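Local coordinates for teicoplanin pseudoaglycone deacetylases Orf2 (Actinoplanes teichomyceticus, PDB 3DFF), which probably removes, as a zinc-dependent deacetylase, the acetyl group from an N-acetylated sugar of the teicoplanin pseudoaglycone during biosynthesis of this lipoglycopeptide antibiotic, at residues 14-19 with 161-166; 24-29 with 258-263; 37-42 with 89-94; 131-136 with 168-173; 182-187 with 265-270. One frame throughout, in Å; residues are numbered along the deposited sequence.

The five contacts lie in one chain built round a mixed sheet. Interaction 3 pairs strands 37-42 and 89-92 at one side of this sheet, and interaction 5 pairs strands 182-185 and 263-269 toward the other, their centres about 19 Å apart. Interaction 1 holds the zinc ion and lies near the centre of the chain. Interactions 1 and 4 share helix 162-178, with centres about 12 Å apart. Interaction 2 ties helix 19-33 to the loop before strand 263-269. Along the chain, interaction 3 is nested within the loops closed by interactions 1 and 2. The shared sheet and helix 162-178 bring interactions 3, 4 and 5 into touch with the zinc site, whereas interaction 2 does not touch it.

Interaction 1. Residues 14-19 with 161-166; sequences SPHLDD and HPDHEA. With ZN (zinc ion), chain B.
One zinc ion joins His16 and Asp19 to His164, although the two segments are far apart in sequence. His16 ND1 and His164 NE2 each bind zinc at 2.1 Å, and two waters complete its shell. Asp19 grips the metal unevenly, with OD2 at 2.1 Å from zinc and OD1 at 2.6 Å; its carboxylate meets the His164 imidazole tip to tip, the planes 84° apart. OD2 also accepts the backbone N-H of His16. On the far side of the His16 ring, NE2 donates a nearly straight bond of 2.9 Å to the anti lone pair of Asp163 OD2, close to the ring plane, which fixes the ring's rotation and leaves ND1 for the metal. The edge of the same imidazole points at the face of His161, a T-shaped pair with planes at 77°. Pro15 CG sits over the centre of the His164 ring, 3.6 Å from the centroid, in a CH-pi contact. Second-shell carboxylates steady both ligands: Asp187 takes the ND1 of His164, while Asp163 is itself held by Arg101. Asp18 OD1 accepts a bond from one zinc-bound water. This His/Asp/His site, with its metal-bound waters, is characteristic of the zinc-dependent PIG-L de-N-acetylase family.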
# COMPACT_ATOMS: atom_id res chain seq x y z
N SER A 14 -2.64 -2.95 3.13
CA SER A 14 -2.29 -2.08 2.02
C SER A 14 -2.78 -0.66 2.28
O SER A 14 -3.93 -0.48 2.67
CB SER A 14 -2.93 -2.62 0.75
OG SER A 14 -2.47 -1.91 -0.39
N PRO A 15 -1.94 0.37 2.04
CA PRO A 15 -2.46 1.74 2.17
C PRO A 15 -3.57 2.00 1.17
O PRO A 15 -4.66 2.43 1.57
CB PRO A 15 -1.23 2.64 1.88
CG PRO A 15 -0.08 1.75 1.86
CD PRO A 15 -0.53 0.33 1.63
N HIS A 16 -3.31 1.75 -0.12
CA HIS A 16 -4.25 2.07 -1.18
C HIS A 16 -4.62 0.83 -1.96
O HIS A 16 -4.00 -0.23 -1.81
CB HIS A 16 -3.65 3.05 -2.18
CG HIS A 16 -3.24 4.34 -1.57
ND1 HIS A 16 -1.93 4.80 -1.60
CD2 HIS A 16 -3.96 5.30 -0.93
CE1 HIS A 16 -1.87 5.98 -1.01
NE2 HIS A 16 -3.08 6.29 -0.57
N LEU A 17 -5.64 0.97 -2.81
CA LEU A 17 -6.12 -0.11 -3.65
C LEU A 17 -5.18 -0.32 -4.85
O LEU A 17 -5.42 0.21 -5.94
CB LEU A 17 -7.57 0.18 -4.08
CG LEU A 17 -8.58 0.30 -2.93
CD1 LEU A 17 -9.80 1.07 -3.33
CD2 LEU A 17 -9.00 -1.11 -2.43
N ASP A 18 -4.11 -1.06 -4.59
CA ASP A 18 -3.07 -1.44 -5.57
C ASP A 18 -1.74 -1.78 -4.91
O ASP A 18 -0.97 -2.55 -5.45
CB ASP A 18 -2.85 -0.40 -6.67
CG ASP A 18 -2.46 1.00 -6.12
OD1 ASP A 18 -2.27 1.20 -4.91
OD2 ASP A 18 -2.40 1.93 -6.96
N ASP A 19 -1.46 -1.20 -3.74
CA ASP A 19 -0.08 -1.23 -3.23
C ASP A 19 0.38 -2.64 -2.88
O ASP A 19 1.51 -3.02 -3.19
CB ASP A 19 0.09 -0.32 -2.00
CG ASP A 19 0.02 1.15 -2.35
OD1 ASP A 19 0.81 1.62 -3.19
OD2 ASP A 19 -0.83 1.85 -1.77
N HIS A 161 4.70 8.72 0.94
CA HIS A 161 3.29 9.11 0.76
C HIS A 161 2.65 9.12 2.15
O HIS A 161 2.77 8.14 2.91
CB HIS A 161 2.53 8.16 -0.16
CG HIS A 161 1.13 8.62 -0.45
ND1 HIS A 161 0.72 8.98 -1.72
CD2 HIS A 161 0.06 8.79 0.36
CE1 HIS A 161 -0.55 9.35 -1.67
NE2 HIS A 161 -0.97 9.26 -0.42
N PRO A 162 2.00 10.23 2.52
CA PRO A 162 1.44 10.33 3.88
C PRO A 162 0.53 9.15 4.27
O PRO A 162 0.51 8.72 5.44
CB PRO A 162 0.62 11.61 3.83
CG PRO A 162 1.19 12.42 2.69
CD PRO A 162 1.82 11.47 1.73
N ASP A 163 -0.23 8.64 3.30
CA ASP A 163 -1.13 7.53 3.55
C ASP A 163 -0.34 6.25 3.81
O ASP A 163 -0.77 5.38 4.58
CB ASP A 163 -2.07 7.30 2.37
CG ASP A 163 -3.13 8.40 2.22
OD1 ASP A 163 -3.35 9.16 3.18
OD2 ASP A 163 -3.77 8.46 1.15
N HIS A 164 0.81 6.12 3.14
CA HIS A 164 1.69 4.96 3.35
C HIS A 164 2.32 5.03 4.73
O HIS A 164 2.40 4.01 5.43
CB HIS A 164 2.77 4.89 2.28
CG HIS A 164 2.27 4.39 0.96
ND1 HIS A 164 2.97 3.48 0.19
CD2 HIS A 164 1.13 4.66 0.28
CE1 HIS A 164 2.28 3.22 -0.90
NE2 HIS A 164 1.16 3.92 -0.88
N GLU A 165 2.77 6.22 5.12
CA GLU A 165 3.34 6.40 6.46
C GLU A 165 2.30 6.17 7.55
O GLU A 165 2.61 5.52 8.55
CB GLU A 165 3.99 7.78 6.60
CG GLU A 165 5.16 7.93 5.65
CD GLU A 165 5.98 9.18 5.86
OE1 GLU A 165 5.50 10.13 6.52
OE2 GLU A 165 7.11 9.23 5.33
N ALA A 166 1.09 6.68 7.37
CA ALA A 166 0.02 6.44 8.37
C ALA A 166 -0.30 4.96 8.52
O ALA A 166 -0.46 4.46 9.64
CB ALA A 166 -1.23 7.20 7.98
ZN ZN B . -0.30 3.80 -2.44
O HOH W 1 -1.29 3.47 -4.27
O HOH W 2 0.61 5.39 -3.25

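Interaction 2. Residues 24-29 with 258-263; sequences FGAGLA and GGYGET
Glu262 OE1 accepts the backbone N-H of Ala26 at 3.0 Å and also forms a salt bridge with Lys222, so two groups grip this one oxygen. Its partner Glu262 OE2 takes the next amide, Gly27 N, at 2.8 Å. Each N-H meets the syn side of its oxygen, 22° out of the carboxylate plane, and the group thus spans two successive amides like a fork. CG of Glu262 lies anti to the carbonyl carbon (chi1 -70°), and from there the chain runs extended to the helix. In helix 19-33 the bonding pattern is broken at exactly these residues: the amides of Ala26 and Gly27 have no bond to the preceding turn, and the carboxylate takes the place of the missing carbonyls at the kink. Ala26 CB packs against one face of the carboxylate, 3.4 Å from Glu262 OE1, and also meets the edge of the Tyr260 ring at CE2. The Phe24 side chain crosses that of Glu262 at about a right angle, its CD1 3.7 Å from OE2. Lys222, on helix 216-226, also bonds Tyr260 OH, and its positive charge probably stabilises the buried carboxylate in its ionised form.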
# COMPACT_ATOMS: atom_id res chain seq x y z
N PHE A 24 3.78 -6.86 -3.35
CA PHE A 24 3.84 -8.13 -2.62
C PHE A 24 2.93 -9.19 -3.25
O PHE A 24 2.67 -10.23 -2.65
CB PHE A 24 3.48 -7.87 -1.14
CG PHE A 24 3.81 -9.02 -0.19
CD1 PHE A 24 5.10 -9.54 -0.11
CD2 PHE A 24 2.82 -9.53 0.64
CE1 PHE A 24 5.39 -10.59 0.78
CE2 PHE A 24 3.10 -10.57 1.53
CZ PHE A 24 4.38 -11.10 1.60
N GLY A 25 2.47 -8.94 -4.48
CA GLY A 25 1.52 -9.83 -5.14
C GLY A 25 2.09 -11.23 -5.31
O GLY A 25 1.37 -12.20 -5.15
N ALA A 26 3.38 -11.32 -5.64
CA ALA A 26 4.02 -12.64 -5.77
C ALA A 26 4.00 -13.38 -4.43
O ALA A 26 3.63 -14.55 -4.37
CB ALA A 26 5.44 -12.52 -6.32
N GLY A 27 4.39 -12.68 -3.35
CA GLY A 27 4.33 -13.20 -1.98
C GLY A 27 2.94 -13.65 -1.54
O GLY A 27 2.78 -14.72 -0.93
N LEU A 28 1.93 -12.84 -1.85
CA LEU A 28 0.55 -13.18 -1.52
C LEU A 28 0.11 -14.45 -2.25
O LEU A 28 -0.51 -15.33 -1.64
CB LEU A 28 -0.38 -12.03 -1.90
CG LEU A 28 -0.19 -10.77 -1.06
CD1 LEU A 28 -0.96 -9.63 -1.69
CD2 LEU A 28 -0.61 -10.99 0.40
N ALA A 29 0.40 -14.51 -3.55
CA ALA A 29 0.02 -15.65 -4.38
C ALA A 29 0.72 -16.92 -3.91
O ALA A 29 0.11 -17.99 -3.86
CB ALA A 29 0.34 -15.36 -5.83
N GLY A 258 19.19 -15.04 -9.94
CA GLY A 258 17.87 -15.45 -9.48
C GLY A 258 16.76 -15.24 -10.49
O GLY A 258 17.01 -14.88 -11.65
N GLY A 259 15.54 -15.49 -10.06
CA GLY A 259 14.37 -15.19 -10.86
C GLY A 259 13.72 -13.96 -10.26
O GLY A 259 14.40 -13.11 -9.68
N TYR A 260 12.40 -13.88 -10.38
CA TYR A 260 11.69 -12.74 -9.81
C TYR A 260 11.66 -12.84 -8.28
O TYR A 260 11.78 -13.93 -7.71
CB TYR A 260 10.28 -12.63 -10.40
CG TYR A 260 9.63 -11.33 -10.04
CD1 TYR A 260 10.06 -10.12 -10.61
CD2 TYR A 260 8.62 -11.29 -9.07
CE1 TYR A 260 9.48 -8.92 -10.25
CE2 TYR A 260 8.03 -10.09 -8.71
CZ TYR A 260 8.48 -8.91 -9.30
OH TYR A 260 7.93 -7.71 -8.95
N GLY A 261 11.49 -11.71 -7.61
CA GLY A 261 11.45 -11.72 -6.17
C GLY A 261 10.99 -10.38 -5.62
O GLY A 261 10.91 -9.40 -6.35
N GLU A 262 10.71 -10.36 -4.32
CA GLU A 262 10.26 -9.16 -3.63
C GLU A 262 11.04 -9.02 -2.34
O GLU A 262 11.28 -10.02 -1.64
CB GLU A 262 8.76 -9.25 -3.34
CG GLU A 262 7.89 -9.14 -4.59
CD GLU A 262 6.48 -9.69 -4.43
OE1 GLU A 262 5.63 -9.32 -5.27
OE2 GLU A 262 6.23 -10.51 -3.51
N THR A 263 11.46 -7.79 -2.04
CA THR A 263 12.21 -7.47 -0.84
C THR A 263 11.28 -7.12 0.32
O THR A 263 10.39 -6.27 0.17
CB THR A 263 13.20 -6.33 -1.13
OG1 THR A 263 14.11 -6.76 -2.15
CG2 THR A 263 14.00 -5.94 0.10

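Interaction 3. Residues 37-42 with 89-94; sequences NVLVYT and AHRHGR
Tyr41 and Arg91 share one face of the sheet and cross at a slant, their aromatic and guanidinium planes 80° apart. They meet near the base, where the aromatic Tyr41 CD1 lies 3.8 Å from the aliphatic Arg91 CG. CG of Arg91 is anti to the backbone N (chi1 -179°), and the chain continues extended, carrying the charged end away from the ring to a salt bridge with Glu146 on helix 126-147. Leu39, on the same face, leans over the neighbouring strand and brings CD1 to 3.7 Å from Ala89 CB and close to Arg91 CB. The Tyr41 ring passes over the chain at Gly93, with CE1 3.6 Å from Gly93 CA. At the tip, Tyr41 OH shares a water with the backbone N of Arg94. Val40, Thr42, His90 and His92 occupy the other face, where His92 NE2 is bonded to Asp79. Five backbone bonds join the strands in parallel, from Ala89 N to Val38 O (3.3 Å) through to Gly93 N to Thr42 O (2.7 Å). The strands are linked through helices, 71-85 packing on the His90/His92 face, as in a beta-alpha-beta crossover of a Rossmann-like fold, and 89-92 borders the sheet. Backbone hydrogen bonds thus fix the register, while aliphatic carbons and the Tyr41 ring pack on one face and the polar ends of Tyr41 and Arg91 are met by a water and a carboxylate.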
# COMPACT_ATOMS: atom_id res chain seq x y z
N ASN A 37 -4.03 -18.97 4.98
CA ASN A 37 -5.25 -18.17 4.90
C ASN A 37 -4.79 -16.72 4.74
O ASN A 37 -4.14 -16.18 5.64
CB ASN A 37 -6.08 -18.36 6.17
CG ASN A 37 -7.45 -17.68 6.08
OD1 ASN A 37 -7.87 -17.19 5.03
ND2 ASN A 37 -8.16 -17.67 7.21
N VAL A 38 -5.11 -16.12 3.59
CA VAL A 38 -4.57 -14.80 3.23
C VAL A 38 -5.68 -13.77 3.12
O VAL A 38 -6.68 -14.00 2.42
CB VAL A 38 -3.76 -14.85 1.91
CG1 VAL A 38 -3.15 -13.48 1.58
CG2 VAL A 38 -2.65 -15.94 1.97
N LEU A 39 -5.51 -12.66 3.82
CA LEU A 39 -6.44 -11.54 3.77
C LEU A 39 -5.69 -10.25 3.52
O LEU A 39 -4.75 -9.94 4.25
CB LEU A 39 -7.22 -11.42 5.08
CG LEU A 39 -8.28 -10.30 5.19
CD1 LEU A 39 -9.37 -10.44 4.15
CD2 LEU A 39 -8.85 -10.28 6.60
N VAL A 40 -6.13 -9.50 2.51
CA VAL A 40 -5.50 -8.22 2.17
C VAL A 40 -6.49 -7.12 2.52
O VAL A 40 -7.52 -6.97 1.85
CB VAL A 40 -5.12 -8.18 0.69
CG1 VAL A 40 -4.51 -6.82 0.32
CG2 VAL A 40 -4.13 -9.33 0.37
N TYR A 41 -6.18 -6.41 3.59
CA TYR A 41 -7.00 -5.31 4.09
C TYR A 41 -6.43 -4.01 3.57
O TYR A 41 -5.25 -3.73 3.79
CB TYR A 41 -6.97 -5.31 5.62
CG TYR A 41 -7.46 -4.04 6.31
CD1 TYR A 41 -8.78 -3.60 6.13
CD2 TYR A 41 -6.62 -3.30 7.12
CE1 TYR A 41 -9.24 -2.45 6.76
CE2 TYR A 41 -7.05 -2.12 7.76
CZ TYR A 41 -8.38 -1.70 7.57
OH TYR A 41 -8.83 -0.56 8.18
N THR A 42 -7.25 -3.22 2.88
CA THR A 42 -6.81 -1.91 2.42
C THR A 42 -7.40 -0.83 3.32
O THR A 42 -8.62 -0.74 3.47
CB THR A 42 -7.21 -1.67 0.96
OG1 THR A 42 -6.63 -2.69 0.13
CG2 THR A 42 -6.73 -0.28 0.49
N ALA A 89 -8.29 -13.28 -0.34
CA ALA A 89 -9.43 -12.50 0.21
C ALA A 89 -9.11 -11.01 0.35
O ALA A 89 -7.95 -10.63 0.53
CB ALA A 89 -9.84 -13.07 1.57
N HIS A 90 -10.16 -10.18 0.32
CA HIS A 90 -10.01 -8.72 0.44
C HIS A 90 -10.88 -8.21 1.57
O HIS A 90 -11.89 -8.84 1.92
CB HIS A 90 -10.48 -8.05 -0.86
CG HIS A 90 -11.91 -8.32 -1.20
ND1 HIS A 90 -12.94 -7.48 -0.85
CD2 HIS A 90 -12.48 -9.37 -1.85
CE1 HIS A 90 -14.09 -7.99 -1.28
NE2 HIS A 90 -13.84 -9.14 -1.88
N ARG A 91 -10.50 -7.05 2.11
CA ARG A 91 -11.29 -6.32 3.10
C ARG A 91 -11.04 -4.83 2.88
O ARG A 91 -9.91 -4.36 2.94
CB ARG A 91 -10.91 -6.73 4.52
CG ARG A 91 -11.72 -6.02 5.62
CD ARG A 91 -11.55 -6.74 6.93
NE ARG A 91 -12.26 -6.10 8.03
CZ ARG A 91 -12.87 -6.76 9.02
NH1 ARG A 91 -12.88 -8.09 9.02
NH2 ARG A 91 -13.47 -6.10 9.99
N HIS A 92 -12.11 -4.09 2.62
CA HIS A 92 -11.98 -2.68 2.27
C HIS A 92 -12.32 -1.75 3.44
O HIS A 92 -13.47 -1.71 3.91
CB HIS A 92 -12.85 -2.37 1.05
CG HIS A 92 -12.36 -3.01 -0.21
ND1 HIS A 92 -13.18 -3.27 -1.29
CD2 HIS A 92 -11.13 -3.46 -0.55
CE1 HIS A 92 -12.46 -3.83 -2.25
NE2 HIS A 92 -11.22 -3.97 -1.82
N GLY A 93 -11.31 -1.02 3.91
CA GLY A 93 -11.42 -0.16 5.08
C GLY A 93 -12.22 1.12 4.84
O GLY A 93 -12.65 1.37 3.70
N ARG A 94 -12.37 1.90 5.91
CA ARG A 94 -13.27 3.05 5.95
C ARG A 94 -12.58 4.39 5.74
O ARG A 94 -13.24 5.42 5.67
CB ARG A 94 -13.96 3.09 7.34
CG ARG A 94 -13.05 3.48 8.47
CD ARG A 94 -13.84 3.54 9.78
NE ARG A 94 -12.97 3.45 10.95
CZ ARG A 94 -12.58 4.46 11.71
NH1 ARG A 94 -12.96 5.72 11.45
NH2 ARG A 94 -11.81 4.20 12.75
O HOH W 3 -11.32 0.29 8.29

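Interaction 4. Residues 131-136 with 168-173; sequences DLVGEV and RDAALF
Val133 carries most of this helix-helix contact, and its CB points at helix 162-178. From there CG1, anti to the backbone N (chi1 169°), enters the angle between Asp169, Ala170 and Phe173. Its nearest side-chain neighbour is Phe173 CE2 at 3.7 Å, and it meets the ring at the edge, near the ring plane, not over a face. The same methyl lies equally near the backbone N of Ala170, 4.0 Å from Ala170 CB and 4.2 Å from Asp169 CB. The other branch, CG2, turns toward the preceding turn of helix 162-178 and packs on Ala166 CA. One turn further on, Val136 repeats the approach: its CG1 rests 3.5 Å from Ala170 CB. That small methyl also lies 3.6 Å from Val133 O, so it fits against the backbone between the two valines. With alanine at the crossing, the short helical segments come within 8.4 Å of each other, inclined at 51°. Asp169 divides its roles: CB faces Val133, while OD1 receives both NE and NH2 of Arg168 side-on. Helices 126-147 and 162-178 pack on the same face of the central sheet, the first touching Tyr41 and Arg91 and the second reaching Val182 through Leu172. Cohesion across the interface thus comes from van der Waals contact of methyls and one ring edge; the Arg168-Asp169 ion pair lies within helix 162-178, and Arg168 NH1 also bonds Ala156 O.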
# COMPACT_ATOMS: atom_id res chain seq x y z
N ASP A 131 -4.16 11.65 15.39
CA ASP A 131 -5.54 11.14 15.48
C ASP A 131 -5.86 10.13 14.38
O ASP A 131 -6.42 9.05 14.65
CB ASP A 131 -6.54 12.30 15.44
CG ASP A 131 -6.52 13.14 16.71
OD1 ASP A 131 -5.90 12.73 17.72
OD2 ASP A 131 -7.14 14.22 16.69
N LEU A 132 -5.50 10.45 13.14
CA LEU A 132 -5.70 9.52 12.04
C LEU A 132 -4.96 8.19 12.28
O LEU A 132 -5.55 7.14 12.14
CB LEU A 132 -5.28 10.14 10.70
CG LEU A 132 -5.30 9.19 9.50
CD1 LEU A 132 -6.70 8.62 9.19
CD2 LEU A 132 -4.74 9.92 8.30
N VAL A 133 -3.68 8.26 12.65
CA VAL A 133 -2.93 7.03 12.87
C VAL A 133 -3.56 6.23 14.00
O VAL A 133 -3.68 5.00 13.90
CB VAL A 133 -1.45 7.30 13.17
CG1 VAL A 133 -0.75 6.02 13.65
CG2 VAL A 133 -0.77 7.88 11.92
N GLY A 134 -4.02 6.93 15.03
CA GLY A 134 -4.70 6.27 16.15
C GLY A 134 -5.95 5.53 15.71
O GLY A 134 -6.19 4.38 16.11
N GLU A 135 -6.76 6.17 14.87
CA GLU A 135 -7.97 5.54 14.35
C GLU A 135 -7.64 4.32 13.50
O GLU A 135 -8.29 3.29 13.62
CB GLU A 135 -8.79 6.53 13.54
CG GLU A 135 -9.37 7.68 14.37
CD GLU A 135 -10.67 7.33 15.04
OE1 GLU A 135 -11.28 6.29 14.70
OE2 GLU A 135 -11.10 8.11 15.92
N VAL A 136 -6.64 4.44 12.63
CA VAL A 136 -6.28 3.31 11.80
C VAL A 136 -5.78 2.16 12.67
O VAL A 136 -6.12 1.00 12.42
CB VAL A 136 -5.21 3.70 10.76
CG1 VAL A 136 -4.80 2.49 9.92
CG2 VAL A 136 -5.76 4.79 9.83
N ARG A 168 1.67 2.36 7.78
CA ARG A 168 2.82 1.65 8.32
C ARG A 168 2.88 1.86 9.82
O ARG A 168 2.97 0.89 10.58
CB ARG A 168 4.10 2.12 7.65
CG ARG A 168 5.37 1.52 8.28
CD ARG A 168 6.59 2.36 7.95
NE ARG A 168 6.51 3.70 8.55
CZ ARG A 168 7.20 4.75 8.13
NH1 ARG A 168 8.04 4.66 7.09
NH2 ARG A 168 7.04 5.92 8.74
N ASP A 169 2.79 3.12 10.25
CA ASP A 169 2.90 3.46 11.68
C ASP A 169 1.76 2.79 12.46
O ASP A 169 2.00 2.14 13.47
CB ASP A 169 2.91 4.98 11.89
CG ASP A 169 4.18 5.64 11.34
OD1 ASP A 169 5.10 4.94 10.85
OD2 ASP A 169 4.28 6.88 11.45
N ALA A 170 0.53 2.93 11.97
CA ALA A 170 -0.62 2.30 12.64
C ALA A 170 -0.44 0.78 12.77
O ALA A 170 -0.73 0.19 13.81
CB ALA A 170 -1.89 2.59 11.89
N ALA A 171 0.03 0.14 11.69
CA ALA A 171 0.30 -1.31 11.74
C ALA A 171 1.39 -1.67 12.76
O ALA A 171 1.27 -2.70 13.46
CB ALA A 171 0.66 -1.86 10.35
N LEU A 172 2.43 -0.85 12.86
CA LEU A 172 3.52 -1.09 13.83
C LEU A 172 2.96 -1.01 15.25
O LEU A 172 3.23 -1.89 16.08
CB LEU A 172 4.67 -0.12 13.64
CG LEU A 172 5.45 -0.32 12.33
CD1 LEU A 172 6.61 0.70 12.27
CD2 LEU A 172 6.01 -1.74 12.15
N PHE A 173 2.18 0.03 15.51
CA PHE A 173 1.60 0.21 16.84
C PHE A 173 0.66 -0.94 17.20
O PHE A 173 0.74 -1.49 18.31
CB PHE A 173 0.87 1.56 16.96
CG PHE A 173 1.75 2.76 16.71
CD1 PHE A 173 3.10 2.75 17.02
CD2 PHE A 173 1.20 3.94 16.19
CE1 PHE A 173 3.90 3.87 16.79
CE2 PHE A 173 1.99 5.05 15.96
CZ PHE A 173 3.34 5.02 16.25

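Interaction 5. Residues 182-187 with 265-270; sequences VRLWED and WPVVRS
The Arg183 guanidinium lies with one face over the peptide link between Trp265 and Pro266, Pro266 N 3.8 Å from its plane. The bend at chi3 (68°) folds the chain back over the neighbouring strand, where NH1 rests 3.7 Å from Pro266 CB; NH2 bonds Thr264. The Trp265 indole is met obliquely along its six-membered ring: CZ3 lies 3.8 Å from Glu186 CA and CH2 3.9 Å from Glu186 CB. The Glu186 carboxylate is turned 88° from the indole plane and accepts a bond from His250; both bind zinc in a crystal structure of this protein, though no ion is bound to them here. On the other side of the strand pair, Leu184 CG presses on Val267 CG2 at 3.4 Å, a tight contact, and Val182 CG1 meets Val267 CB. Strand 182-185 is the last parallel strand of the mixed sheet; pairing with 263-269 starts its antiparallel edge. A reciprocal pair of bonds between Leu184 and Trp265 and a nearly straight one from Val267 N to Val182 O join them. Pro266, without an N-H, sits at a non-hydrogen-bonded position, so the pairing loses nothing, and its apolar ring serves as a platform for the arginine.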
# COMPACT_ATOMS: atom_id res chain seq x y z
N VAL A 182 5.56 -8.73 12.43
CA VAL A 182 5.26 -7.84 11.30
C VAL A 182 6.49 -7.68 10.40
O VAL A 182 7.62 -7.68 10.88
CB VAL A 182 4.72 -6.48 11.80
CG1 VAL A 182 5.77 -5.71 12.59
CG2 VAL A 182 4.14 -5.66 10.65
N ARG A 183 6.24 -7.55 9.10
CA ARG A 183 7.29 -7.30 8.12
C ARG A 183 6.82 -6.14 7.26
O ARG A 183 5.61 -5.88 7.19
CB ARG A 183 7.55 -8.51 7.22
CG ARG A 183 7.99 -9.78 7.95
CD ARG A 183 8.24 -10.91 6.97
NE ARG A 183 9.40 -10.68 6.11
CZ ARG A 183 10.66 -10.93 6.47
NH1 ARG A 183 10.94 -11.42 7.67
NH2 ARG A 183 11.65 -10.68 5.63
N LEU A 184 7.76 -5.43 6.65
CA LEU A 184 7.41 -4.37 5.69
C LEU A 184 7.88 -4.78 4.31
O LEU A 184 8.99 -5.29 4.18
CB LEU A 184 8.09 -3.06 6.07
CG LEU A 184 7.92 -2.60 7.52
CD1 LEU A 184 8.57 -1.25 7.73
CD2 LEU A 184 6.45 -2.57 7.93
N TRP A 185 7.08 -4.51 3.30
CA TRP A 185 7.53 -4.76 1.93
C TRP A 185 8.15 -3.51 1.35
O TRP A 185 7.90 -2.39 1.81
CB TRP A 185 6.39 -5.26 1.03
CG TRP A 185 5.24 -4.31 0.87
CD1 TRP A 185 5.28 -3.03 0.35
CD2 TRP A 185 3.88 -4.56 1.21
NE1 TRP A 185 4.00 -2.47 0.36
CE2 TRP A 185 3.13 -3.39 0.90
CE3 TRP A 185 3.21 -5.65 1.78
CZ2 TRP A 185 1.74 -3.31 1.11
CZ3 TRP A 185 1.81 -5.55 2.01
CH2 TRP A 185 1.11 -4.40 1.66
N GLU A 186 8.95 -3.70 0.30
CA GLU A 186 9.53 -2.58 -0.41
C GLU A 186 8.47 -1.98 -1.33
O GLU A 186 7.97 -2.68 -2.23
CB GLU A 186 10.73 -3.09 -1.21
CG GLU A 186 11.50 -2.00 -1.88
CD GLU A 186 12.63 -2.53 -2.74
OE1 GLU A 186 12.46 -3.57 -3.41
OE2 GLU A 186 13.71 -1.89 -2.74
N ASP A 187 8.08 -0.72 -1.09
CA ASP A 187 6.99 -0.12 -1.88
C ASP A 187 7.38 -0.08 -3.35
O ASP A 187 8.40 0.51 -3.68
CB ASP A 187 6.64 1.31 -1.43
CG ASP A 187 6.41 1.42 0.06
OD1 ASP A 187 5.28 1.84 0.43
OD2 ASP A 187 7.33 1.12 0.85
N TRP A 265 11.40 -6.68 4.95
CA TRP A 265 12.23 -6.60 6.14
C TRP A 265 11.38 -6.93 7.35
O TRP A 265 10.23 -6.48 7.43
CB TRP A 265 12.76 -5.19 6.36
CG TRP A 265 13.64 -4.66 5.29
CD1 TRP A 265 15.00 -4.75 5.22
CD2 TRP A 265 13.22 -3.91 4.14
NE1 TRP A 265 15.45 -4.10 4.09
CE2 TRP A 265 14.38 -3.59 3.41
CE3 TRP A 265 11.97 -3.48 3.66
CZ2 TRP A 265 14.34 -2.85 2.22
CZ3 TRP A 265 11.93 -2.74 2.48
CH2 TRP A 265 13.11 -2.44 1.77
N PRO A 266 11.94 -7.67 8.32
CA PRO A 266 11.19 -7.83 9.57
C PRO A 266 11.31 -6.55 10.37
O PRO A 266 12.33 -5.86 10.26
CB PRO A 266 11.91 -8.98 10.27
CG PRO A 266 13.34 -8.85 9.78
CD PRO A 266 13.24 -8.38 8.35
N VAL A 267 10.29 -6.20 11.15
CA VAL A 267 10.37 -5.07 12.05
C VAL A 267 10.50 -5.59 13.47
O VAL A 267 9.67 -6.38 13.93
CB VAL A 267 9.13 -4.17 12.00
CG1 VAL A 267 9.39 -2.90 12.78
CG2 VAL A 267 8.81 -3.83 10.57
N VAL A 268 11.55 -5.16 14.14
CA VAL A 268 11.82 -5.60 15.50
C VAL A 268 11.94 -4.39 16.42
O VAL A 268 11.97 -3.24 15.96
CB VAL A 268 13.07 -6.50 15.54
CG1 VAL A 268 12.90 -7.71 14.61
CG2 VAL A 268 14.32 -5.68 15.17
N ARG A 269 11.99 -4.62 17.73
CA ARG A 269 12.16 -3.54 18.67
C ARG A 269 13.63 -3.13 18.76
O ARG A 269 14.54 -3.99 18.75
CB ARG A 269 11.62 -3.93 20.05
CG ARG A 269 10.12 -4.20 20.04
CD ARG A 269 9.34 -2.92 19.78
NE ARG A 269 9.50 -1.98 20.88
CZ ARG A 269 8.99 -0.75 20.94
NH1 ARG A 269 8.27 -0.26 19.94
NH2 ARG A 269 9.20 -0.00 22.00
N SER A 270 13.85 -1.82 18.83
CA SER A 270 15.18 -1.27 18.97
C SER A 270 15.78 -1.68 20.31
O SER A 270 15.03 -1.95 21.26
CB SER A 270 15.12 0.25 18.90
OG SER A 270 14.66 0.66 17.63
O HOH W 4 7.85 -8.33 14.36